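Local coordinates for fiber protein (Human adenovirus 14, PDB 3F0Y) that forms the trimeric knob at the tip of the viral fiber, which probably engages the cellular receptor CD46 during attachment, at residues Met119-Asn129 with Leu160-Tyr171; Gly140-Asp148 with Glu186-Ser197. All coordinates share one frame; numbering follows the deposited sequence.

Contact 1 (Met119-Asn129 with Leu160-Tyr171); sequences MPSTTAYPFNN and LNQRAIRADTSY
Asn161 reaches into the bend of Met119-Asn129 and holds it by its carboxamide. Asn161 ND2 gives one hydrogen to Tyr125 O at 2.7 Å, in the plane of that carbonyl, and the other to Pro120 O at 3.2 Å, approached from above the carbonyl plane. Both acceptors lie close to the amide plane of Asn161, and OD1 accepts from the backbone of Cys172, so three bonds fix the rotation of the group. Backbone bonds continue the join: Asn128 N donates to Gln162 O at 2.8 Å, Gln162 N makes a weak bond to Pro126 O, and Phe127 and Gln162 form a single beta bridge. Farther out, a water donates to Asn128 OD1 and accepts from Ala164 N.

Aromatic faces supply the apolar half. Phe127 swings its ring across Asn161, CG anti to the carbonyl carbon (chi1 -78°). Asn161 CB sits over one face, 3.6 Å from the centroid of the Phe127 ring, ring and amide planes only 25° apart, while Ala164 CB comes within 4.0 Å of Phe127 CE2. Leu160 CD1 stands almost on the normal of the Tyr125 ring, 3.5 Å from its centre; Tyr125 OH, bonded to Ile204 N, ties in strand 199-204. Met119 lays CB over the Tyr171 ring, and the bend at chi2 (-65°) brings SD obliquely to 4.5 Å from the Tyr171 centroid, a Met-aromatic contact; Tyr171 OH is bonded to Glu206.

In this knob domain the link between strands 151-160 and 171-180 thus meets the long loop before strand 137-145: the buried Asn161 amide crosslinks two main-chain carbonyls of the bend, with the Phe127-Gln162 backbone bonds and three CH-pi contacts beside it.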
loop_
_atom_site.group_PDB
_atom_site.type_symbol
_atom_site.label_atom_id
_atom_site.label_comp_id
_atom_site.label_asym_id
_atom_site.label_seq_id
_atom_site.Cartn_x
_atom_site.Cartn_y
_atom_site.Cartn_z
ATOM N N MET A 119 15.473 6.475 8.053
ATOM C CA MET A 119 14.752 7.568 8.697
ATOM C C MET A 119 13.906 8.368 7.718
ATOM O O MET A 119 14.218 8.426 6.530
ATOM C CB MET A 119 15.737 8.520 9.376
ATOM C CG MET A 119 16.558 7.889 10.485
ATOM S SD MET A 119 15.526 7.368 11.862
ATOM C CE MET A 119 15.262 5.643 11.470
ATOM N N PRO A 120 12.836 9.009 8.223
ATOM C CA PRO A 120 12.067 9.928 7.387
ATOM C C PRO A 120 12.887 11.165 7.040
ATOM O O PRO A 120 13.471 11.791 7.927
ATOM C CB PRO A 120 10.870 10.296 8.272
ATOM C CG PRO A 120 11.337 10.073 9.657
ATOM C CD PRO A 120 12.285 8.917 9.588
ATOM N N SER A 121 12.942 11.489 5.750
ATOM C CA SER A 121 13.716 12.622 5.261
ATOM C C SER A 121 13.306 13.925 5.939
ATOM O O SER A 121 12.124 14.262 5.984
ATOM C CB SER A 121 13.544 12.762 3.743
ATOM O OG SER A 121 14.026 14.015 3.290
ATOM N N THR A 122 14.287 14.655 6.461
ATOM C CA THR A 122 14.041 15.989 7.009
ATOM C C THR A 122 13.807 17.004 5.889
ATOM O O THR A 122 13.287 18.090 6.133
ATOM C CB THR A 122 15.197 16.466 7.909
ATOM O OG1 THR A 122 16.431 16.401 7.187
ATOM C CG2 THR A 122 15.293 15.598 9.157
ATOM N N THR A 123 14.197 16.649 4.665
ATOM C CA THR A 123 13.903 17.471 3.496
ATOM C C THR A 123 12.446 17.300 3.076
ATOM O O THR A 123 11.786 18.276 2.748
ATOM C CB THR A 123 14.828 17.131 2.311
ATOM O OG1 THR A 123 16.194 17.233 2.730
ATOM C CG2 THR A 123 14.588 18.084 1.149
ATOM N N ALA A 124 11.953 16.065 3.092
ATOM C CA ALA A 124 10.554 15.781 2.765
ATOM C C ALA A 124 9.628 16.109 3.936
ATOM O O ALA A 124 8.512 16.591 3.733
ATOM C CB ALA A 124 10.390 14.319 2.363
ATOM N N TYR A 125 10.103 15.840 5.151
ATOM C CA TYR A 125 9.318 16.002 6.376
ATOM C C TYR A 125 10.103 16.875 7.360
ATOM O O TYR A 125 10.840 16.365 8.210
ATOM C CB TYR A 125 8.997 14.624 6.969
ATOM C CG TYR A 125 8.582 13.642 5.900
ATOM C CD1 TYR A 125 9.432 12.616 5.498
ATOM C CD2 TYR A 125 7.360 13.773 5.252
ATOM C CE1 TYR A 125 9.065 11.733 4.500
ATOM C CE2 TYR A 125 6.982 12.892 4.254
ATOM C CZ TYR A 125 7.840 11.874 3.880
ATOM O OH TYR A 125 7.480 10.994 2.889
ATOM N N PRO A 126 9.960 18.204 7.231
ATOM C CA PRO A 126 10.777 19.123 8.012
ATOM C C PRO A 126 10.384 19.208 9.481
ATOM O O PRO A 126 9.322 18.722 9.873
ATOM C CB PRO A 126 10.543 20.469 7.320
ATOM C CG PRO A 126 9.205 20.353 6.711
ATOM C CD PRO A 126 9.028 18.916 6.337
ATOM N N PHE A 127 11.265 19.809 10.274
ATOM C CA PHE A 127 10.969 20.162 11.657
ATOM C C PHE A 127 10.679 21.653 11.734
ATOM O O PHE A 127 11.330 22.451 11.054
ATOM C CB PHE A 127 12.152 19.841 12.574
ATOM C CG PHE A 127 12.271 18.392 12.928
ATOM C CD1 PHE A 127 13.067 17.544 12.174
ATOM C CD2 PHE A 127 11.597 17.876 14.026
ATOM C CE1 PHE A 127 13.186 16.209 12.503
ATOM C CE2 PHE A 127 11.709 16.537 14.362
ATOM C CZ PHE A 127 12.504 15.700 13.598
ATOM N N ASN A 128 9.698 22.015 12.559
ATOM C CA ASN A 128 9.417 23.413 12.898
ATOM C C ASN A 128 9.212 24.310 11.681
ATOM O O ASN A 128 9.708 25.438 11.636
ATOM C CB ASN A 128 10.543 23.971 13.778
ATOM C CG ASN A 128 10.817 23.103 14.990
ATOM O OD1 ASN A 128 9.916 22.449 15.516
ATOM N ND2 ASN A 128 12.067 23.091 15.440
ATOM N N ASN A 129 8.490 23.791 10.690
ATOM C CA ASN A 129 8.167 24.541 9.484
ATOM C C ASN A 129 6.650 24.605 9.337
ATOM O O ASN A 129 6.027 23.677 8.820
ATOM C CB ASN A 129 8.812 23.888 8.257
ATOM C CG ASN A 129 8.806 24.793 7.035
ATOM O OD1 ASN A 129 7.902 25.608 6.849
ATOM N ND2 ASN A 129 9.819 24.647 6.191
ATOM N N LEU A 160 5.473 12.402 10.609
ATOM C CA LEU A 160 6.915 12.243 10.492
ATOM C C LEU A 160 7.598 13.543 10.884
ATOM O O LEU A 160 7.219 14.612 10.410
ATOM C CB LEU A 160 7.289 11.865 9.061
ATOM C CG LEU A 160 6.605 10.606 8.525
ATOM C CD1 LEU A 160 6.996 10.365 7.079
ATOM C CD2 LEU A 160 6.942 9.399 9.383
ATOM N N ASN A 161 8.604 13.440 11.750
ATOM C CA ASN A 161 9.387 14.591 12.194
ATOM C C ASN A 161 8.502 15.710 12.768
ATOM O O ASN A 161 7.869 15.504 13.802
ATOM C CB ASN A 161 10.299 15.070 11.057
ATOM C CG ASN A 161 11.319 14.018 10.649
ATOM O OD1 ASN A 161 11.651 13.125 11.427
ATOM N ND2 ASN A 161 11.818 14.118 9.422
ATOM N N GLN A 162 8.452 16.868 12.105
ATOM C CA GLN A 162 7.621 18.013 12.516
ATOM C C GLN A 162 8.099 18.702 13.796
ATOM O O GLN A 162 8.418 19.892 13.779
ATOM C CB GLN A 162 6.136 17.624 12.638
ATOM C CG GLN A 162 5.215 18.763 13.075
ATOM C CD GLN A 162 5.416 20.029 12.268
ATOM O OE1 GLN A 162 5.393 20.002 11.040
ATOM N NE2 GLN A 162 5.615 21.148 12.957
ATOM N N ARG A 163 8.125 17.970 14.905
ATOM C CA ARG A 163 8.516 18.560 16.180
ATOM C C ARG A 163 9.364 17.588 17.006
ATOM O O ARG A 163 9.020 16.417 17.161
ATOM C CB ARG A 163 7.269 19.065 16.930
ATOM C CG ARG A 163 6.867 18.332 18.201
ATOM C CD ARG A 163 5.534 18.860 18.736
ATOM N NE ARG A 163 4.446 17.908 18.514
ATOM C CZ ARG A 163 4.144 16.893 19.325
ATOM N NH1 ARG A 163 4.842 16.673 20.436
ATOM N NH2 ARG A 163 3.135 16.087 19.023
ATOM N N ALA A 164 10.498 18.079 17.496
ATOM C CA ALA A 164 11.391 17.293 18.344
ATOM C C ALA A 164 11.083 17.590 19.804
ATOM O O ALA A 164 10.572 18.662 20.127
ATOM C CB ALA A 164 12.842 17.621 18.030
ATOM N N ILE A 165 11.392 16.637 20.682
ATOM C CA ILE A 165 11.145 16.793 22.122
ATOM C C ILE A 165 12.430 16.976 22.939
ATOM O O ILE A 165 12.372 17.348 24.111
ATOM C CB ILE A 165 10.332 15.603 22.698
ATOM C CG1 ILE A 165 11.084 14.275 22.537
ATOM C CG2 ILE A 165 8.971 15.519 22.021
ATOM C CD1 ILE A 165 10.458 13.140 23.318
ATOM N N ARG A 166 13.578 16.703 22.321
ATOM C CA ARG A 166 14.875 16.861 22.975
ATOM C C ARG A 166 15.937 17.150 21.914
ATOM O O ARG A 166 15.760 16.809 20.740
ATOM C CB ARG A 166 15.221 15.599 23.773
ATOM C CG ARG A 166 16.217 15.827 24.907
ATOM C CD ARG A 166 16.254 14.660 25.888
ATOM N NE ARG A 166 16.827 13.447 25.304
ATOM C CZ ARG A 166 17.045 12.310 25.964
ATOM N NH1 ARG A 166 16.742 12.199 27.250
ATOM N NH2 ARG A 166 17.576 11.270 25.333
ATOM N N ALA A 167 17.038 17.775 22.333
ATOM C CA ALA A 167 18.088 18.227 21.408
ATOM C C ALA A 167 18.665 17.110 20.535
ATOM O O ALA A 167 19.043 17.349 19.386
ATOM C CB ALA A 167 19.211 18.917 22.179
ATOM N N ASP A 168 18.725 15.898 21.079
ATOM C CA ASP A 168 19.293 14.755 20.360
ATOM C C ASP A 168 18.272 13.973 19.526
ATOM O O ASP A 168 18.617 12.948 18.946
ATOM C CB ASP A 168 20.002 13.807 21.338
ATOM C CG ASP A 168 19.060 13.212 22.366
ATOM O OD1 ASP A 168 17.958 13.769 22.555
ATOM O OD2 ASP A 168 19.422 12.191 22.987
ATOM N N THR A 169 17.028 14.448 19.469
ATOM C CA THR A 169 15.995 13.808 18.654
ATOM C C THR A 169 16.029 14.374 17.235
ATOM O O THR A 169 15.471 15.441 16.968
ATOM C CB THR A 169 14.592 14.002 19.263
ATOM O OG1 THR A 169 14.553 13.417 20.572
ATOM C CG2 THR A 169 13.537 13.341 18.391
ATOM N N SER A 170 16.688 13.651 16.333
ATOM C CA SER A 170 16.879 14.103 14.953
ATOM C C SER A 170 15.776 13.627 14.007
ATOM O O SER A 170 15.548 14.246 12.968
ATOM C CB SER A 170 18.235 13.630 14.427
ATOM O OG SER A 170 19.292 14.121 15.233
ATOM N N TYR A 171 15.118 12.519 14.350
ATOM C CA TYR A 171 14.025 11.977 13.538
ATOM C C TYR A 171 12.893 11.468 14.416
ATOM O O TYR A 171 13.131 10.962 15.515
ATOM C CB TYR A 171 14.530 10.846 12.639
ATOM C CG TYR A 171 15.749 11.226 11.836
ATOM C CD1 TYR A 171 17.028 10.898 12.280
ATOM C CD2 TYR A 171 15.627 11.935 10.646
ATOM C CE1 TYR A 171 18.152 11.253 11.550
ATOM C CE2 TYR A 171 16.745 12.296 9.911
ATOM C CZ TYR A 171 18.003 11.955 10.368
ATOM O OH TYR A 171 19.108 12.315 9.637
HETATM O O HOH W 1 10.970 20.696 17.139
#

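Contact 2 (Gly140-Asp148 with Glu186-Ser197); sequences GTCHYTASD and EGQTSATTLVTS
Tyr144, on strand 137-145, the outermost strand within this chain of an antiparallel sheet in the knob's beta sandwich, points its hydroxyl at Glu186 in the loop that leads to strand 199-204. The ring leaves the strand with CG anti to the backbone N (chi1 165°) and stands nearly perpendicular to the carboxylate, 88° between planes. Tyr144 OH donates to Glu186 OE2 at 2.6 Å, on the anti side of that oxygen and somewhat out of the carboxylate plane.

Four donors from the two segments satisfy the carboxylate. The syn lone pair of Glu186 OE2 takes Ser147 N at 2.7 Å. That of Glu186 OE1 takes Ser147 OG at 2.8 Å. Ser190 OG reaches Glu186 OE1 from the anti side at 2.7 Å. Ser147 therefore clasps both oxygens, one with its backbone and one with its side chain. Ser190 OG also accepts from Gly187 N, so this hydroxyl is used both ways. So many donors would probably stabilise the ionised form. Lys134 of the third subunit bonds Tyr144 OH and makes a long, weak ion pair with Glu186, bringing the subunit interface to this cluster.

Along the ring's edge lie the carbonyls of Thr193 and Val195, with Val195 O 3.3 Å from Tyr144 CD1. Two waters bridge the segments: one donates to Tyr144 OH and accepts from Thr192 N, the other accepts from Thr145 N and donates to Val195 O. At the far end Ser197 pairs with His143 in both directions. Ser197 N donates to His143 O at 2.8 Å, and with chi1 at 61°, placing Ser197 OG between the backbone N and the carbonyl carbon, the hydroxyl oxygen accepts His143 N at 2.7 Å.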
loop_
_atom_site.group_PDB
_atom_site.type_symbol
_atom_site.label_atom_id
_atom_site.label_comp_id
_atom_site.label_asym_id
_atom_site.label_seq_id
_atom_site.Cartn_x
_atom_site.Cartn_y
_atom_site.Cartn_z
ATOM N N GLY A 140 -4.300 6.625 7.168
ATOM C CA GLY A 140 -4.773 5.340 6.690
ATOM C C GLY A 140 -5.705 4.683 7.679
ATOM O O GLY A 140 -6.194 5.328 8.613
ATOM N N THR A 141 -5.959 3.398 7.456
ATOM C CA THR A 141 -6.829 2.611 8.317
ATOM C C THR A 141 -6.261 1.204 8.498
ATOM O O THR A 141 -5.555 0.692 7.626
ATOM C CB THR A 141 -8.252 2.516 7.717
ATOM O OG1 THR A 141 -8.772 3.834 7.493
ATOM C CG2 THR A 141 -9.194 1.760 8.645
ATOM N N CYS A 142 -6.571 0.596 9.634
ATOM C CA CYS A 142 -6.302 -0.811 9.866
ATOM C C CYS A 142 -7.580 -1.353 10.484
ATOM O O CYS A 142 -8.560 -0.617 10.618
ATOM C CB CYS A 142 -5.096 -1.007 10.784
ATOM S SG CYS A 142 -5.342 -0.475 12.483
ATOM N N HIS A 143 -7.586 -2.627 10.847
ATOM C CA HIS A 143 -8.779 -3.229 11.419
ATOM C C HIS A 143 -8.459 -4.064 12.640
ATOM O O HIS A 143 -7.403 -4.691 12.721
ATOM C CB HIS A 143 -9.493 -4.092 10.382
ATOM C CG HIS A 143 -10.193 -3.304 9.321
ATOM N ND1 HIS A 143 -9.538 -2.783 8.226
ATOM C CD2 HIS A 143 -11.492 -2.948 9.187
ATOM C CE1 HIS A 143 -10.403 -2.139 7.464
ATOM N NE2 HIS A 143 -11.596 -2.223 8.025
ATOM N N TYR A 144 -9.389 -4.050 13.589
ATOM C CA TYR A 144 -9.388 -4.983 14.698
ATOM C C TYR A 144 -10.393 -6.085 14.377
ATOM O O TYR A 144 -11.552 -5.801 14.074
ATOM C CB TYR A 144 -9.769 -4.273 15.999
ATOM C CG TYR A 144 -10.141 -5.221 17.114
ATOM C CD1 TYR A 144 -9.163 -5.915 17.816
ATOM C CD2 TYR A 144 -11.473 -5.436 17.456
ATOM C CE1 TYR A 144 -9.496 -6.791 18.831
ATOM C CE2 TYR A 144 -11.817 -6.310 18.475
ATOM C CZ TYR A 144 -10.823 -6.986 19.157
ATOM O OH TYR A 144 -11.144 -7.860 20.166
ATOM N N THR A 145 -9.941 -7.334 14.433
ATOM C CA THR A 145 -10.812 -8.482 14.218
ATOM C C THR A 145 -11.514 -8.816 15.532
ATOM O O THR A 145 -10.867 -9.207 16.507
ATOM C CB THR A 145 -10.021 -9.705 13.712
ATOM O OG1 THR A 145 -9.275 -9.341 12.542
ATOM C CG2 THR A 145 -10.961 -10.854 13.372
ATOM N N ALA A 146 -12.833 -8.649 15.548
ATOM C CA ALA A 146 -13.625 -8.812 16.764
ATOM C C ALA A 146 -13.928 -10.276 17.053
ATOM O O ALA A 146 -13.747 -11.141 16.195
ATOM C CB ALA A 146 -14.920 -8.018 16.661
ATOM N N SER A 147 -14.407 -10.534 18.267
ATOM C CA SER A 147 -14.749 -11.886 18.714
ATOM C C SER A 147 -15.825 -12.545 17.845
ATOM O O SER A 147 -15.882 -13.772 17.760
ATOM C CB SER A 147 -15.204 -11.864 20.179
ATOM O OG SER A 147 -16.280 -10.961 20.370
ATOM N N ASP A 148 -16.667 -11.730 17.206
ATOM C CA ASP A 148 -17.672 -12.228 16.258
ATOM C C ASP A 148 -17.156 -12.278 14.809
ATOM O O ASP A 148 -17.936 -12.475 13.877
ATOM C CB ASP A 148 -18.958 -11.388 16.344
ATOM C CG ASP A 148 -18.757 -9.936 15.921
ATOM O OD1 ASP A 148 -17.602 -9.517 15.686
ATOM O OD2 ASP A 148 -19.770 -9.209 15.835
ATOM N N GLU A 186 -15.603 -4.500 21.414
ATOM C CA GLU A 186 -15.904 -5.626 22.299
ATOM C C GLU A 186 -16.686 -5.194 23.532
ATOM O O GLU A 186 -16.790 -4.006 23.837
ATOM C CB GLU A 186 -14.605 -6.292 22.767
ATOM C CG GLU A 186 -13.720 -6.854 21.660
ATOM C CD GLU A 186 -14.272 -8.115 21.018
ATOM O OE1 GLU A 186 -15.334 -8.615 21.449
ATOM O OE2 GLU A 186 -13.630 -8.618 20.075
ATOM N N GLY A 187 -17.237 -6.181 24.232
ATOM C CA GLY A 187 -17.783 -5.984 25.571
ATOM C C GLY A 187 -16.754 -6.430 26.592
ATOM O O GLY A 187 -15.754 -7.065 26.239
ATOM N N GLN A 188 -16.995 -6.101 27.858
ATOM C CA GLN A 188 -16.088 -6.482 28.941
ATOM C C GLN A 188 -15.820 -7.988 28.966
ATOM O O GLN A 188 -14.697 -8.418 29.239
ATOM C CB GLN A 188 -16.650 -6.036 30.294
ATOM C CG GLN A 188 -16.545 -4.541 30.543
ATOM C CD GLN A 188 -17.230 -4.105 31.825
ATOM O OE1 GLN A 188 -16.644 -3.400 32.646
ATOM N NE2 GLN A 188 -18.477 -4.526 32.004
ATOM N N THR A 189 -16.850 -8.778 28.672
ATOM C CA THR A 189 -16.757 -10.234 28.729
ATOM C C THR A 189 -16.224 -10.866 27.436
ATOM O O THR A 189 -15.801 -12.024 27.450
ATOM C CB THR A 189 -18.129 -10.862 29.068
ATOM O OG1 THR A 189 -19.093 -10.485 28.078
ATOM C CG2 THR A 189 -18.609 -10.396 30.436
ATOM N N SER A 190 -16.241 -10.117 26.332
ATOM C CA SER A 190 -15.797 -10.632 25.028
ATOM C C SER A 190 -14.378 -10.190 24.640
ATOM O O SER A 190 -13.764 -10.793 23.759
ATOM C CB SER A 190 -16.784 -10.225 23.927
ATOM O OG SER A 190 -16.813 -8.820 23.741
ATOM N N ALA A 191 -13.862 -9.146 25.285
ATOM C CA ALA A 191 -12.507 -8.668 25.006
ATOM C C ALA A 191 -11.471 -9.738 25.353
ATOM O O ALA A 191 -11.613 -10.449 26.348
ATOM C CB ALA A 191 -12.220 -7.387 25.781
ATOM N N THR A 192 -10.444 -9.854 24.516
ATOM C CA THR A 192 -9.338 -10.775 24.759
ATOM C C THR A 192 -8.009 -10.047 24.571
ATOM O O THR A 192 -7.403 -9.599 25.545
ATOM C CB THR A 192 -9.408 -12.010 23.834
ATOM O OG1 THR A 192 -9.482 -11.587 22.466
ATOM C CG2 THR A 192 -10.624 -12.855 24.165
ATOM N N THR A 193 -7.572 -9.913 23.322
ATOM C CA THR A 193 -6.317 -9.240 23.007
ATOM C C THR A 193 -6.551 -8.179 21.944
ATOM O O THR A 193 -7.141 -8.462 20.901
ATOM C CB THR A 193 -5.259 -10.233 22.488
ATOM O OG1 THR A 193 -5.104 -11.301 23.427
ATOM C CG2 THR A 193 -3.913 -9.540 22.287
ATOM N N LEU A 194 -6.089 -6.961 22.219
ATOM C CA LEU A 194 -6.137 -5.882 21.242
ATOM C C LEU A 194 -5.041 -6.103 20.207
ATOM O O LEU A 194 -3.859 -5.900 20.489
ATOM C CB LEU A 194 -5.964 -4.521 21.926
ATOM C CG LEU A 194 -5.876 -3.278 21.033
ATOM C CD1 LEU A 194 -6.832 -3.356 19.851
ATOM C CD2 LEU A 194 -6.138 -2.020 21.856
ATOM N N VAL A 195 -5.445 -6.544 19.019
ATOM C CA VAL A 195 -4.539 -6.702 17.891
ATOM C C VAL A 195 -5.018 -5.811 16.752
ATOM O O VAL A 195 -6.185 -5.865 16.370
ATOM C CB VAL A 195 -4.498 -8.162 17.395
ATOM C CG1 VAL A 195 -3.665 -8.278 16.119
ATOM C CG2 VAL A 195 -3.950 -9.078 18.480
ATOM N N THR A 196 -4.124 -4.983 16.220
ATOM C CA THR A 196 -4.426 -4.218 15.013
ATOM C C THR A 196 -3.880 -4.985 13.813
ATOM O O THR A 196 -2.853 -5.658 13.916
ATOM C CB THR A 196 -3.818 -2.796 15.054
ATOM O OG1 THR A 196 -2.387 -2.869 15.053
ATOM C CG2 THR A 196 -4.293 -2.037 16.289
ATOM N N SER A 197 -4.576 -4.905 12.682
ATOM C CA SER A 197 -4.076 -5.497 11.447
ATOM C C SER A 197 -2.925 -4.635 10.936
ATOM O O SER A 197 -2.863 -3.447 11.249
ATOM C CB SER A 197 -5.184 -5.610 10.397
ATOM O OG SER A 197 -5.710 -4.342 10.056
HETATM O O HOH W 2 -10.188 -7.619 22.714
HETATM O O HOH W 3 -7.474 -7.817 15.373
#

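In the fold
After the short strand 16-18 the chain builds strands 39-48, 51-60 and 73-82, then runs through the long connection holding Met119-Asn129 and enters strand 137-145, whose end opens contact 2. Strand 151-160 follows, and at its close Leu160-Tyr171 turns back on Met119-Asn129, closing the loop of contact 1. Strand 171-180 then leads to Glu186-Ser197, which closes contact 2 just ahead of strand 199-204. The two loops cross, since their segments alternate along the chain. Their centres lie 33 Å apart: contact 1 joins two loops at one end of the sheet, and contact 2 joins strand 137-145 and the turn after it to the loop entering strand 199-204 of the other sheet.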